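Local coordinates for D-alanyl-D-alanine carboxypeptidase (Penicillin binding protein) family protein (Francisella tularensis subsp. tularensis, PDB 6OSU), which probably removes the C-terminal D-alanine from peptidoglycan precursor peptides as a serine-type D-Ala-D-Ala carboxypeptidase of the S11 family, at residues V331-A336 and P374-G379; V113-T118 and L202-T207. All coordinates share one frame; numbering follows the deposited sequence.

Contact 1: V331-A336 and P374-G379; sequences VLLYKA and PYLKQG
Leu333 meets Leu376 through a single methyl each, CD2 of Leu333 lying 3.5 Å from CD1 of Leu376, and the two side chains cross at about a right angle. The other half of the contact is polar. Gln378, its chain extended beyond CG, reaches across to Leu333, and its NE2 donates to Leu333 O at 2.8 Å with an N-H...O angle of 148°. The bond uses a lone pair in the carbonyl plane, and the acceptor lies close to the plane of the Gln378 amide. That same NE2 sits in plane at the edge of the Tyr334 ring, 3.5 Å from Tyr334 CD1, with amide and ring planes 48° apart. CG of Tyr334 stands anti to the backbone N (chi1 175°), which sends the ring off toward Leu399, while its OH is hydrogen-bonded to Ser338 O and Ser360 N. Strands 331-334 and 376-379 run in roughly the same direction, their axes 8.5 Å apart, too wide for backbone pairing, so the leucine methyls and the Gln378 side chain make the link; Ile401 of strand 395-403 packs against both Leu333 and Gln378. Leu333 and Tyr334 both face Ile364, a classic beta bulge in the C-terminal beta domain of the PBP5 type.

Contact 2: V113-T118 and L202-T207; sequences VRNLVT and LVWNAT
Asn115 and Trp204 meet with their flat groups turned almost perpendicular, the amide and indole planes 80° apart. The indole approaches with its six-membered ring, CZ3 of Trp204 lying 4.1 Å from CB of Asn115 and 4.2 Å from its CG, a loose van der Waals approach that comes in obliquely to the ring. The indole gets there because CG of Trp204 is anti to the backbone N (chi1 172°), which swings the six-membered ring toward the helix although the CB itself does not point at it. Its NE1 is held by Tyr104 O, and Met103 and Gln209 pack against the ring. The Asn115 amide is likewise occupied outside the pair: OD1 is hydrogen-bonded to Ser211 OG, and ND2 makes a weak bond to Asp210 OD1.

This is helix-on-strand packing in the penicillin-binding domain. Helix 113-123, which leads toward Ser124, a predicted active-site residue, lies against strand 201-205, the middle strand of a small three-stranded antiparallel sheet.

Nearly one turn further along the helix, Thr118 meets Leu202, with CG2 of Thr118 4.2 Å from CD1 of Leu202. The threonine presents this methyl while its hydroxyl turns back along the helix to Arg114 O, 2.5 Å from OG1. Arg114 O also accepts the helical bond from Thr118 N, and the two donors reach it from opposite faces of the carbonyl plane. The side chain of Leu202 is about 10 Å from that of Ser124.

In the fold
Going along the chain from the N terminus, the first segment met is on helix 113-123, and contact 2 closes when strand 201-205 returns to it, after 83 mostly helical residues. The chain then runs through the rest of the penicillin-binding domain and helix 310-327 before strand 328-334 opens contact 1. That loop is shorter, 37 residues with no helix, and it closes at strand 376-382. The contacts therefore follow in series, neither nested nor crossed. Contact 2 joins a helix to the small sheet of the carboxypeptidase domain; contact 1 ties the two-stranded sheet to the five-stranded sheet of the C-terminal domain. Their centres lie 49 Å apart, on opposite sides of the chain's centre.

Contact 1: V331-A336 and P374-G379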
ATOM      1  N   VAL A 331      14.562  10.236   4.642  1.00 58.03           N
ATOM      2  CA  VAL A 331      15.932  10.719   4.763  1.00 59.94           C
ATOM      3  C   VAL A 331      16.849   9.536   5.047  1.00 59.54           C
ATOM      4  O   VAL A 331      16.542   8.685   5.890  1.00 58.27           O
ATOM      5  CB  VAL A 331      16.070  11.782   5.876  1.00 61.02           C
ATOM      6  CG1 VAL A 331      17.508  12.258   5.977  1.00 62.78           C
ATOM      7  CG2 VAL A 331      15.140  12.959   5.614  1.00 61.73           C
ATOM      8  N   LEU A 332      17.976   9.482   4.340  1.00 60.26           N
ATOM      9  CA  LEU A 332      19.033   8.518   4.640  1.00 60.92           C
ATOM     10  C   LEU A 332      19.881   9.104   5.762  1.00 61.87           C
ATOM     11  O   LEU A 332      20.801   9.885   5.517  1.00 63.31           O
ATOM     12  CB  LEU A 332      19.871   8.220   3.402  1.00 62.03           C
ATOM     13  CG  LEU A 332      20.986   7.191   3.603  1.00 63.05           C
ATOM     14  CD1 LEU A 332      20.401   5.798   3.797  1.00 61.33           C
ATOM     15  CD2 LEU A 332      21.972   7.212   2.445  1.00 64.84           C
ATOM     16  N   LEU A 333      19.566   8.728   7.002  1.00 61.09           N
ATOM     17  CA  LEU A 333      20.266   9.298   8.147  1.00 62.69           C
ATOM     18  C   LEU A 333      21.680   8.746   8.282  1.00 64.69           C
ATOM     19  O   LEU A 333      22.573   9.444   8.775  1.00 67.45           O
ATOM     20  CB  LEU A 333      19.470   9.037   9.424  1.00 61.95           C
ATOM     21  CG  LEU A 333      18.023   9.535   9.378  1.00 60.60           C
ATOM     22  CD1 LEU A 333      17.215   9.010  10.557  1.00 59.85           C
ATOM     23  CD2 LEU A 333      18.002  11.050   9.351  1.00 61.46           C
ATOM     24  N   TYR A 334      21.902   7.501   7.865  1.00 63.68           N
ATOM     25  CA  TYR A 334      23.221   6.884   7.937  1.00 64.03           C
ATOM     26  C   TYR A 334      23.422   6.003   6.716  1.00 64.64           C
ATOM     27  O   TYR A 334      22.633   5.084   6.475  1.00 61.81           O
ATOM     28  CB  TYR A 334      23.388   6.065   9.220  1.00 63.04           C
ATOM     29  CG  TYR A 334      24.696   5.310   9.283  1.00 62.48           C
ATOM     30  CD1 TYR A 334      25.885   5.971   9.555  1.00 63.69           C
ATOM     31  CD2 TYR A 334      24.742   3.940   9.066  1.00 61.08           C
ATOM     32  CE1 TYR A 334      27.086   5.291   9.610  1.00 64.74           C
ATOM     33  CE2 TYR A 334      25.940   3.247   9.120  1.00 62.60           C
ATOM     34  CZ  TYR A 334      27.110   3.928   9.392  1.00 64.26           C
ATOM     35  OH  TYR A 334      28.308   3.248   9.448  1.00 65.70           O
ATOM     36  N   LYS A 335      24.471   6.288   5.952  1.00 70.36           N
ATOM     37  CA  LYS A 335      24.871   5.460   4.824  1.00 73.64           C
ATOM     38  C   LYS A 335      25.744   4.320   5.335  1.00 75.11           C
ATOM     39  O   LYS A 335      26.712   4.557   6.066  1.00 75.26           O
ATOM     40  CB  LYS A 335      25.623   6.297   3.790  1.00 77.09           C
ATOM     41  CG  LYS A 335      25.996   5.555   2.524  1.00 79.60           C
ATOM     42  CD  LYS A 335      26.772   6.457   1.575  1.00 83.69           C
ATOM     43  CE  LYS A 335      26.047   7.779   1.351  1.00 85.71           C
ATOM     44  NZ  LYS A 335      26.616   8.550   0.207  1.00 89.32           N
ATOM     45  N   ALA A 336      25.395   3.091   4.959  1.00 76.64           N
ATOM     46  CA  ALA A 336      26.076   1.918   5.494  1.00 77.79           C
ATOM     47  C   ALA A 336      27.574   1.975   5.208  1.00 80.56           C
ATOM     48  O   ALA A 336      28.018   2.533   4.200  1.00 81.53           O
ATOM     49  CB  ALA A 336      25.477   0.639   4.907  1.00 76.85           C
ATOM     50  N   PRO A 374      16.490  19.378   9.692  1.00 66.84           N
ATOM     51  CA  PRO A 374      17.678  20.215   9.921  1.00 70.14           C
ATOM     52  C   PRO A 374      18.236  20.139  11.334  1.00 72.10           C
ATOM     53  O   PRO A 374      19.282  20.743  11.595  1.00 74.98           O
ATOM     54  CB  PRO A 374      17.176  21.631   9.603  1.00 72.45           C
ATOM     55  CG  PRO A 374      15.722  21.577   9.850  1.00 71.39           C
ATOM     56  CD  PRO A 374      15.296  20.206   9.423  1.00 68.13           C
ATOM     57  N   TYR A 375      17.594  19.416  12.250  1.00 71.85           N
ATOM     58  CA  TYR A 375      18.029  19.358  13.640  1.00 74.49           C
ATOM     59  C   TYR A 375      18.547  17.991  14.058  1.00 71.62           C
ATOM     60  O   TYR A 375      18.863  17.801  15.237  1.00 73.03           O
ATOM     61  CB  TYR A 375      16.883  19.779  14.564  1.00 78.02           C
ATOM     62  CG  TYR A 375      16.539  21.239  14.439  1.00 82.57           C
ATOM     63  CD1 TYR A 375      17.020  22.164  15.356  1.00 87.23           C
ATOM     64  CD2 TYR A 375      15.754  21.700  13.392  1.00 83.00           C
ATOM     65  CE1 TYR A 375      16.719  23.504  15.239  1.00 91.66           C
ATOM     66  CE2 TYR A 375      15.450  23.035  13.265  1.00 87.34           C
ATOM     67  CZ  TYR A 375      15.933  23.934  14.191  1.00 92.15           C
ATOM     68  OH  TYR A 375      15.628  25.268  14.069  1.00 97.24           O
ATOM     69  N   LEU A 376      18.644  17.038  13.137  1.00 67.87           N
ATOM     70  CA  LEU A 376      19.113  15.704  13.479  1.00 66.16           C
ATOM     71  C   LEU A 376      20.634  15.686  13.593  1.00 68.65           C
ATOM     72  O   LEU A 376      21.338  16.440  12.918  1.00 70.50           O
ATOM     73  CB  LEU A 376      18.642  14.697  12.429  1.00 62.65           C
ATOM     74  CG  LEU A 376      17.127  14.699  12.208  1.00 61.16           C
ATOM     75  CD1 LEU A 376      16.751  13.893  10.983  1.00 60.09           C
ATOM     76  CD2 LEU A 376      16.397  14.174  13.435  1.00 61.25           C
ATOM     77  N   LYS A 377      21.139  14.819  14.472  1.00 69.35           N
ATOM     78  CA  LYS A 377      22.570  14.730  14.738  1.00 71.12           C
ATOM     79  C   LYS A 377      22.966  13.274  14.928  1.00 69.18           C
ATOM     80  O   LYS A 377      22.279  12.529  15.632  1.00 67.96           O
ATOM     81  CB  LYS A 377      22.959  15.543  15.984  1.00 74.13           C
ATOM     82  CG  LYS A 377      22.682  17.044  15.890  1.00 76.96           C
ATOM     83  CD  LYS A 377      23.642  17.758  14.943  1.00 79.99           C
ATOM     84  CE  LYS A 377      23.274  19.233  14.795  1.00 83.01           C
ATOM     85  NZ  LYS A 377      24.251  20.003  13.972  1.00 85.90           N
ATOM     86  N   GLN A 378      24.068  12.875  14.295  1.00 69.30           N
ATOM     87  CA  GLN A 378      24.614  11.538  14.478  1.00 69.79           C
ATOM     88  C   GLN A 378      25.421  11.469  15.766  1.00 70.99           C
ATOM     89  O   GLN A 378      26.204  12.373  16.076  1.00 73.79           O
ATOM     90  CB  GLN A 378      25.508  11.144  13.301  1.00 72.24           C
ATOM     91  CG  GLN A 378      24.773  10.675  12.064  1.00 72.26           C
ATOM     92  CD  GLN A 378      25.687   9.946  11.097  1.00 75.49           C
ATOM     93  OE1 GLN A 378      26.906   9.918  11.278  1.00 77.76           O
ATOM     94  NE2 GLN A 378      25.101   9.345  10.066  1.00 75.49           N
ATOM     95  N   GLY A 379      25.237  10.388  16.507  1.00 69.23           N
ATOM     96  CA  GLY A 379      25.976  10.185  17.740  1.00 71.14           C
ATOM     97  C   GLY A 379      26.257   8.720  17.967  1.00 72.06           C
ATOM     98  O   GLY A 379      25.498   7.846  17.535  1.00 70.86           O
TER

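Contact 2: V113-T118 and L202-T207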
ATOM      1  N   VAL A 113      -7.894 -13.453 -17.986  1.00 59.46           N
ATOM      2  CA  VAL A 113      -7.443 -13.054 -16.653  1.00 57.78           C
ATOM      3  C   VAL A 113      -7.528 -11.544 -16.506  1.00 57.92           C
ATOM      4  O   VAL A 113      -8.006 -11.027 -15.489  1.00 56.38           O
ATOM      5  CB  VAL A 113      -6.008 -13.550 -16.389  1.00 57.64           C
ATOM      6  CG1 VAL A 113      -5.517 -13.058 -15.040  1.00 54.41           C
ATOM      7  CG2 VAL A 113      -5.929 -15.053 -16.465  1.00 59.06           C
ATOM      8  N   ARG A 114      -7.060 -10.816 -17.526  1.00 60.65           N
ATOM      9  CA  ARG A 114      -7.069  -9.360 -17.457  1.00 60.78           C
ATOM     10  C   ARG A 114      -8.470  -8.830 -17.175  1.00 57.39           C
ATOM     11  O   ARG A 114      -8.648  -7.949 -16.325  1.00 54.39           O
ATOM     12  CB  ARG A 114      -6.507  -8.767 -18.752  1.00 64.95           C
ATOM     13  CG  ARG A 114      -5.920  -7.370 -18.573  1.00 67.18           C
ATOM     14  CD  ARG A 114      -5.225  -6.843 -19.829  1.00 72.99           C
ATOM     15  NE  ARG A 114      -3.782  -7.103 -19.850  1.00 77.97           N
ATOM     16  CZ  ARG A 114      -2.884  -6.456 -19.105  1.00 79.97           C
ATOM     17  NH1 ARG A 114      -3.271  -5.513 -18.252  1.00 79.03           N
ATOM     18  NH2 ARG A 114      -1.594  -6.758 -19.204  1.00 81.34           N
ATOM     19  N   ASN A 115      -9.484  -9.379 -17.852  1.00 56.99           N
ATOM     20  CA  ASN A 115     -10.855  -8.942 -17.603  1.00 56.55           C
ATOM     21  C   ASN A 115     -11.329  -9.346 -16.210  1.00 55.18           C
ATOM     22  O   ASN A 115     -11.954  -8.543 -15.506  1.00 54.03           O
ATOM     23  CB  ASN A 115     -11.792  -9.500 -18.670  1.00 58.54           C
ATOM     24  CG  ASN A 115     -11.633  -8.802 -20.005  1.00 62.16           C
ATOM     25  OD1 ASN A 115     -11.263  -7.630 -20.066  1.00 62.02           O
ATOM     26  ND2 ASN A 115     -11.924  -9.518 -21.087  1.00 65.88           N
ATOM     27  N   LEU A 116     -11.049 -10.588 -15.796  1.00 55.41           N
ATOM     28  CA  LEU A 116     -11.492 -11.052 -14.483  1.00 54.58           C
ATOM     29  C   LEU A 116     -10.814 -10.277 -13.361  1.00 52.59           C
ATOM     30  O   LEU A 116     -11.457  -9.934 -12.362  1.00 51.09           O
ATOM     31  CB  LEU A 116     -11.223 -12.549 -14.327  1.00 54.95           C
ATOM     32  CG  LEU A 116     -12.103 -13.510 -15.124  1.00 55.95           C
ATOM     33  CD1 LEU A 116     -11.668 -14.946 -14.882  1.00 56.45           C
ATOM     34  CD2 LEU A 116     -13.565 -13.324 -14.755  1.00 54.85           C
ATOM     35  N   VAL A 117      -9.516  -9.999 -13.500  1.00 52.69           N
ATOM     36  CA  VAL A 117      -8.814  -9.236 -12.474  1.00 52.05           C
ATOM     37  C   VAL A 117      -9.342  -7.810 -12.419  1.00 53.38           C
ATOM     38  O   VAL A 117      -9.489  -7.229 -11.336  1.00 53.51           O
ATOM     39  CB  VAL A 117      -7.295  -9.274 -12.722  1.00 52.00           C
ATOM     40  CG1 VAL A 117      -6.572  -8.317 -11.791  1.00 49.77           C
ATOM     41  CG2 VAL A 117      -6.771 -10.683 -12.535  1.00 53.00           C
ATOM     42  N   THR A 118      -9.641  -7.223 -13.581  1.00 54.65           N
ATOM     43  CA  THR A 118     -10.237  -5.892 -13.602  1.00 55.60           C
ATOM     44  C   THR A 118     -11.589  -5.893 -12.899  1.00 56.85           C
ATOM     45  O   THR A 118     -11.890  -4.990 -12.108  1.00 56.36           O
ATOM     46  CB  THR A 118     -10.376  -5.397 -15.044  1.00 56.21           C
ATOM     47  OG1 THR A 118      -9.122  -5.537 -15.721  1.00 57.92           O
ATOM     48  CG2 THR A 118     -10.783  -3.931 -15.066  1.00 55.20           C
ATOM     49  N   LEU A 202     -15.240   0.254 -15.389  1.00 61.92           N
ATOM     50  CA  LEU A 202     -15.249  -0.911 -16.264  1.00 61.31           C
ATOM     51  C   LEU A 202     -16.397  -0.793 -17.257  1.00 61.36           C
ATOM     52  O   LEU A 202     -17.566  -0.747 -16.858  1.00 61.04           O
ATOM     53  CB  LEU A 202     -15.370  -2.208 -15.456  1.00 60.46           C
ATOM     54  CG  LEU A 202     -15.586  -3.490 -16.266  1.00 61.28           C
ATOM     55  CD1 LEU A 202     -14.420  -3.746 -17.212  1.00 62.75           C
ATOM     56  CD2 LEU A 202     -15.807  -4.679 -15.348  1.00 60.44           C
ATOM     57  N   VAL A 203     -16.061  -0.741 -18.542  1.00 62.16           N
ATOM     58  CA  VAL A 203     -17.036  -0.794 -19.626  1.00 62.54           C
ATOM     59  C   VAL A 203     -17.065  -2.234 -20.119  1.00 61.55           C
ATOM     60  O   VAL A 203     -16.116  -2.696 -20.760  1.00 61.74           O
ATOM     61  CB  VAL A 203     -16.680   0.180 -20.757  1.00 65.03           C
ATOM     62  CG1 VAL A 203     -17.769   0.175 -21.823  1.00 67.00           C
ATOM     63  CG2 VAL A 203     -16.461   1.580 -20.203  1.00 65.25           C
ATOM     64  N   TRP A 204     -18.154  -2.946 -19.831  1.00 60.42           N
ATOM     65  CA  TRP A 204     -18.210  -4.397 -19.968  1.00 61.04           C
ATOM     66  C   TRP A 204     -19.299  -4.786 -20.958  1.00 64.87           C
ATOM     67  O   TRP A 204     -20.476  -4.481 -20.743  1.00 65.15           O
ATOM     68  CB  TRP A 204     -18.452  -5.043 -18.602  1.00 58.17           C
ATOM     69  CG  TRP A 204     -18.707  -6.516 -18.619  1.00 57.74           C
ATOM     70  CD1 TRP A 204     -19.893  -7.141 -18.367  1.00 58.06           C
ATOM     71  CD2 TRP A 204     -17.752  -7.556 -18.875  1.00 57.82           C
ATOM     72  NE1 TRP A 204     -19.739  -8.505 -18.458  1.00 58.56           N
ATOM     73  CE2 TRP A 204     -18.435  -8.785 -18.769  1.00 58.13           C
ATOM     74  CE3 TRP A 204     -16.388  -7.568 -19.189  1.00 57.57           C
ATOM     75  CZ2 TRP A 204     -17.803 -10.011 -18.967  1.00 58.60           C
ATOM     76  CZ3 TRP A 204     -15.762  -8.787 -19.385  1.00 58.26           C
ATOM     77  CH2 TRP A 204     -16.470  -9.992 -19.273  1.00 58.87           C
ATOM     78  N   ASN A 205     -18.903  -5.458 -22.039  1.00 67.43           N
ATOM     79  CA  ASN A 205     -19.846  -6.001 -23.017  1.00 68.31           C
ATOM     80  C   ASN A 205     -20.279  -7.375 -22.522  1.00 68.46           C
ATOM     81  O   ASN A 205     -19.557  -8.361 -22.685  1.00 69.60           O
ATOM     82  CB  ASN A 205     -19.210  -6.084 -24.401  1.00 69.39           C
ATOM     83  CG  ASN A 205     -20.217  -6.425 -25.494  1.00 70.36           C
ATOM     84  OD1 ASN A 205     -21.258  -7.030 -25.234  1.00 69.40           O
ATOM     85  ND2 ASN A 205     -19.905  -6.034 -26.728  1.00 71.85           N
ATOM     86  N   ALA A 206     -21.466  -7.444 -21.914  1.00 67.63           N
ATOM     87  CA  ALA A 206     -21.939  -8.716 -21.382  1.00 68.14           C
ATOM     88  C   ALA A 206     -22.315  -9.692 -22.492  1.00 71.01           C
ATOM     89  O   ALA A 206     -22.298 -10.908 -22.273  1.00 71.77           O
ATOM     90  CB  ALA A 206     -23.127  -8.485 -20.450  1.00 67.97           C
ATOM     91  N   THR A 207     -22.656  -9.188 -23.679  1.00 73.28           N
ATOM     92  CA  THR A 207     -23.015 -10.077 -24.781  1.00 77.72           C
ATOM     93  C   THR A 207     -21.802 -10.857 -25.270  1.00 80.00           C
ATOM     94  O   THR A 207     -21.823 -12.093 -25.319  1.00 80.94           O
ATOM     95  CB  THR A 207     -23.639  -9.275 -25.926  1.00 79.33           C
ATOM     96  OG1 THR A 207     -24.916  -8.764 -25.518  1.00 78.96           O
ATOM     97  CG2 THR A 207     -23.818 -10.153 -27.157  1.00 81.64           C
TER